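Local coordinates for protein Bd3460 (Bdellovibrio bacteriovorus, PDB 5CEC) that is an ankyrin-repeat immunity protein that binds the predatory endopeptidase Bd3459 and probably shields the predator from its own enzyme during prey invasion, at residues I54-Q59 with K85-E90. Sequence-based numbering, arbitrary orientation.
Sequences IDLNAQ and KKVNLE
A single side-chain oxygen, OD1 of Asn57, accepts the one direct hydrogen bond between 54-59 and 85-90 and a water bridge as well. The direct donor is the backbone N-H of Asn88, with OD1 and N 2.8 Å apart, along a nearly straight line (164° at the hydrogen) and on a lone pair in the plane of the amide. A water donates to the same OD1, its O 2.9 Å from it, and also to the backbone O of Asn88, 2.7 Å from the water O, so both backbone polar groups of Asn88 are tied, directly or through water, to one atom. Asn57 gets there with CG anti to its carbonyl carbon (chi1 -69°), and its amide plane stands almost perpendicular to that of Asn88.

Both asparagines also take part in Asx turns. Asp55 OD1 takes the N-H of Asn57 from above the carboxylate plane, within the type I turn Asp55 to Ala58. Asn88 points its CB at 54-59, 3.5 Å from Asn57 OD1, but with CG anti to the backbone N (chi1 -175°) its amide heads along its own chain, where OD1 accepts Glu90 N.

Beside this polar pair lies a small apolar patch. Leu56 points at 85-90 and crosses Val87 obliquely, its CB 3.6 Å from CG1 of Val87; its CD1 rests equally close, 3.6 Å, on CB of Lys85. The Lys85 chain then bends at chi2 and carries NZ off to Gln50. Leu33 of helix 31-39 and Val49 of helix 42-49 touch Leu56, while Leu67 of helix 66-72 touches Val87.

Past helix 76-84, Lys86 with its positive phi closes a Schellman motif. Loops after successive ankyrin helix pairs thus meet at the surface, where a directional lone-pair bond, seconded by water, probably sets their register, and Leu56 fills in beside it against Val87 and Lys85.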
loop_
_atom_site.group_PDB
_atom_site.type_symbol
_atom_site.label_atom_id
_atom_site.label_comp_id
_atom_site.label_asym_id
_atom_site.label_seq_id
_atom_site.Cartn_x
_atom_site.Cartn_y
_atom_site.Cartn_z
ATOM N N ILE B 54 -7.602 -23.934 -19.447
ATOM C CA ILE B 54 -6.349 -23.762 -18.741
ATOM C C ILE B 54 -6.205 -24.764 -17.610
ATOM O O ILE B 54 -7.081 -24.900 -16.748
ATOM C CB ILE B 54 -6.237 -22.338 -18.168
ATOM C CG1 ILE B 54 -6.390 -21.310 -19.295
ATOM C CG2 ILE B 54 -4.889 -22.151 -17.466
ATOM C CD1 ILE B 54 -6.585 -19.882 -18.840
ATOM N N ASP B 55 -5.069 -25.440 -17.623
ATOM C CA ASP B 55 -4.642 -26.297 -16.539
ATOM C C ASP B 55 -4.102 -25.404 -15.461
ATOM O O ASP B 55 -3.041 -24.830 -15.606
ATOM C CB ASP B 55 -3.569 -27.257 -17.062
ATOM C CG ASP B 55 -2.978 -28.142 -15.986
ATOM O OD1 ASP B 55 -3.378 -28.084 -14.791
ATOM O OD2 ASP B 55 -2.086 -28.914 -16.378
ATOM N N LEU B 56 -4.829 -25.315 -14.352
ATOM C CA LEU B 56 -4.459 -24.398 -13.283
ATOM C C LEU B 56 -3.205 -24.820 -12.555
ATOM O O LEU B 56 -2.681 -24.022 -11.795
ATOM C CB LEU B 56 -5.608 -24.237 -12.277
ATOM C CG LEU B 56 -6.891 -23.609 -12.829
ATOM C CD1 LEU B 56 -7.997 -23.629 -11.784
ATOM C CD2 LEU B 56 -6.687 -22.190 -13.327
ATOM N N ASN B 57 -2.747 -26.068 -12.744
ATOM C CA ASN B 57 -1.486 -26.507 -12.161
ATOM C C ASN B 57 -0.304 -26.353 -13.110
ATOM O O ASN B 57 0.817 -26.663 -12.719
ATOM C CB ASN B 57 -1.613 -27.959 -11.681
ATOM C CG ASN B 57 -2.520 -28.099 -10.482
ATOM O OD1 ASN B 57 -2.624 -27.190 -9.639
ATOM N ND2 ASN B 57 -3.197 -29.240 -10.388
ATOM N N ALA B 58 -0.543 -25.941 -14.364
ATOM C CA ALA B 58 0.576 -25.707 -15.278
ATOM C C ALA B 58 1.446 -24.528 -14.820
ATOM O O ALA B 58 0.946 -23.499 -14.330
ATOM C CB ALA B 58 0.087 -25.503 -16.706
ATOM N N GLN B 59 2.753 -24.707 -14.960
ATOM C CA GLN B 59 3.715 -23.720 -14.512
ATOM C C GLN B 59 4.367 -23.020 -15.696
ATOM O O GLN B 59 4.619 -23.633 -16.746
ATOM C CB GLN B 59 4.751 -24.397 -13.629
ATOM C CG GLN B 59 4.188 -24.796 -12.276
ATOM C CD GLN B 59 5.081 -25.758 -11.525
ATOM O OE1 GLN B 59 5.057 -26.977 -11.755
ATOM N NE2 GLN B 59 5.900 -25.216 -10.639
ATOM N N LYS B 85 -11.386 -24.480 -6.998
ATOM C CA LYS B 85 -11.067 -25.328 -8.147
ATOM C C LYS B 85 -10.109 -26.471 -7.799
ATOM O O LYS B 85 -9.720 -27.235 -8.681
ATOM C CB LYS B 85 -10.479 -24.489 -9.285
ATOM C CG LYS B 85 -11.375 -23.342 -9.759
ATOM C CD LYS B 85 -12.689 -23.848 -10.355
ATOM C CE LYS B 85 -13.597 -22.718 -10.824
ATOM N NZ LYS B 85 -14.980 -23.198 -11.098
ATOM N N LYS B 86 -9.713 -26.578 -6.532
ATOM C CA LYS B 86 -8.901 -27.698 -6.015
ATOM C C LYS B 86 -7.511 -27.751 -6.641
ATOM O O LYS B 86 -6.992 -28.827 -6.897
ATOM C CB LYS B 86 -9.625 -29.041 -6.161
ATOM C CG LYS B 86 -11.075 -29.034 -5.722
ATOM C CD LYS B 86 -11.247 -28.721 -4.249
ATOM C CE LYS B 86 -12.707 -28.852 -3.825
ATOM N NZ LYS B 86 -13.111 -30.256 -3.550
ATOM N N VAL B 87 -6.898 -26.580 -6.835
ATOM C CA VAL B 87 -5.552 -26.529 -7.367
ATOM C C VAL B 87 -4.551 -27.164 -6.403
ATOM O O VAL B 87 -4.770 -27.241 -5.178
ATOM C CB VAL B 87 -5.139 -25.072 -7.667
ATOM C CG1 VAL B 87 -6.055 -24.491 -8.726
ATOM C CG2 VAL B 87 -5.050 -24.220 -6.391
ATOM N N ASN B 88 -3.423 -27.605 -6.941
ATOM C CA ASN B 88 -2.360 -28.174 -6.118
ATOM C C ASN B 88 -1.654 -27.066 -5.341
ATOM O O ASN B 88 -1.188 -26.074 -5.916
ATOM C CB ASN B 88 -1.355 -28.979 -6.959
ATOM C CG ASN B 88 -0.300 -29.688 -6.077
ATOM O OD1 ASN B 88 0.592 -29.043 -5.575
ATOM N ND2 ASN B 88 -0.453 -31.005 -5.827
ATOM N N LEU B 89 -1.555 -27.237 -4.023
ATOM C CA LEU B 89 -0.998 -26.201 -3.170
ATOM C C LEU B 89 0.499 -26.195 -3.074
ATOM O O LEU B 89 1.077 -25.209 -2.602
ATOM C CB LEU B 89 -1.584 -26.283 -1.759
ATOM C CG LEU B 89 -3.110 -26.260 -1.583
ATOM C CD1 LEU B 89 -3.504 -26.242 -0.124
ATOM C CD2 LEU B 89 -3.715 -25.069 -2.310
ATOM N N GLU B 90 1.144 -27.260 -3.520
ATOM C CA GLU B 90 2.542 -27.526 -3.194
ATOM C C GLU B 90 3.528 -27.405 -4.346
ATOM O O GLU B 90 4.745 -27.653 -4.170
ATOM C CB GLU B 90 2.664 -28.879 -2.512
ATOM C CG GLU B 90 1.784 -29.048 -1.295
ATOM C CD GLU B 90 1.914 -27.983 -0.239
ATOM O OE1 GLU B 90 2.980 -27.353 -0.092
ATOM O OE2 GLU B 90 0.916 -27.766 0.476
HETATM O O HOH W 1 -1.546 -24.879 -8.343
#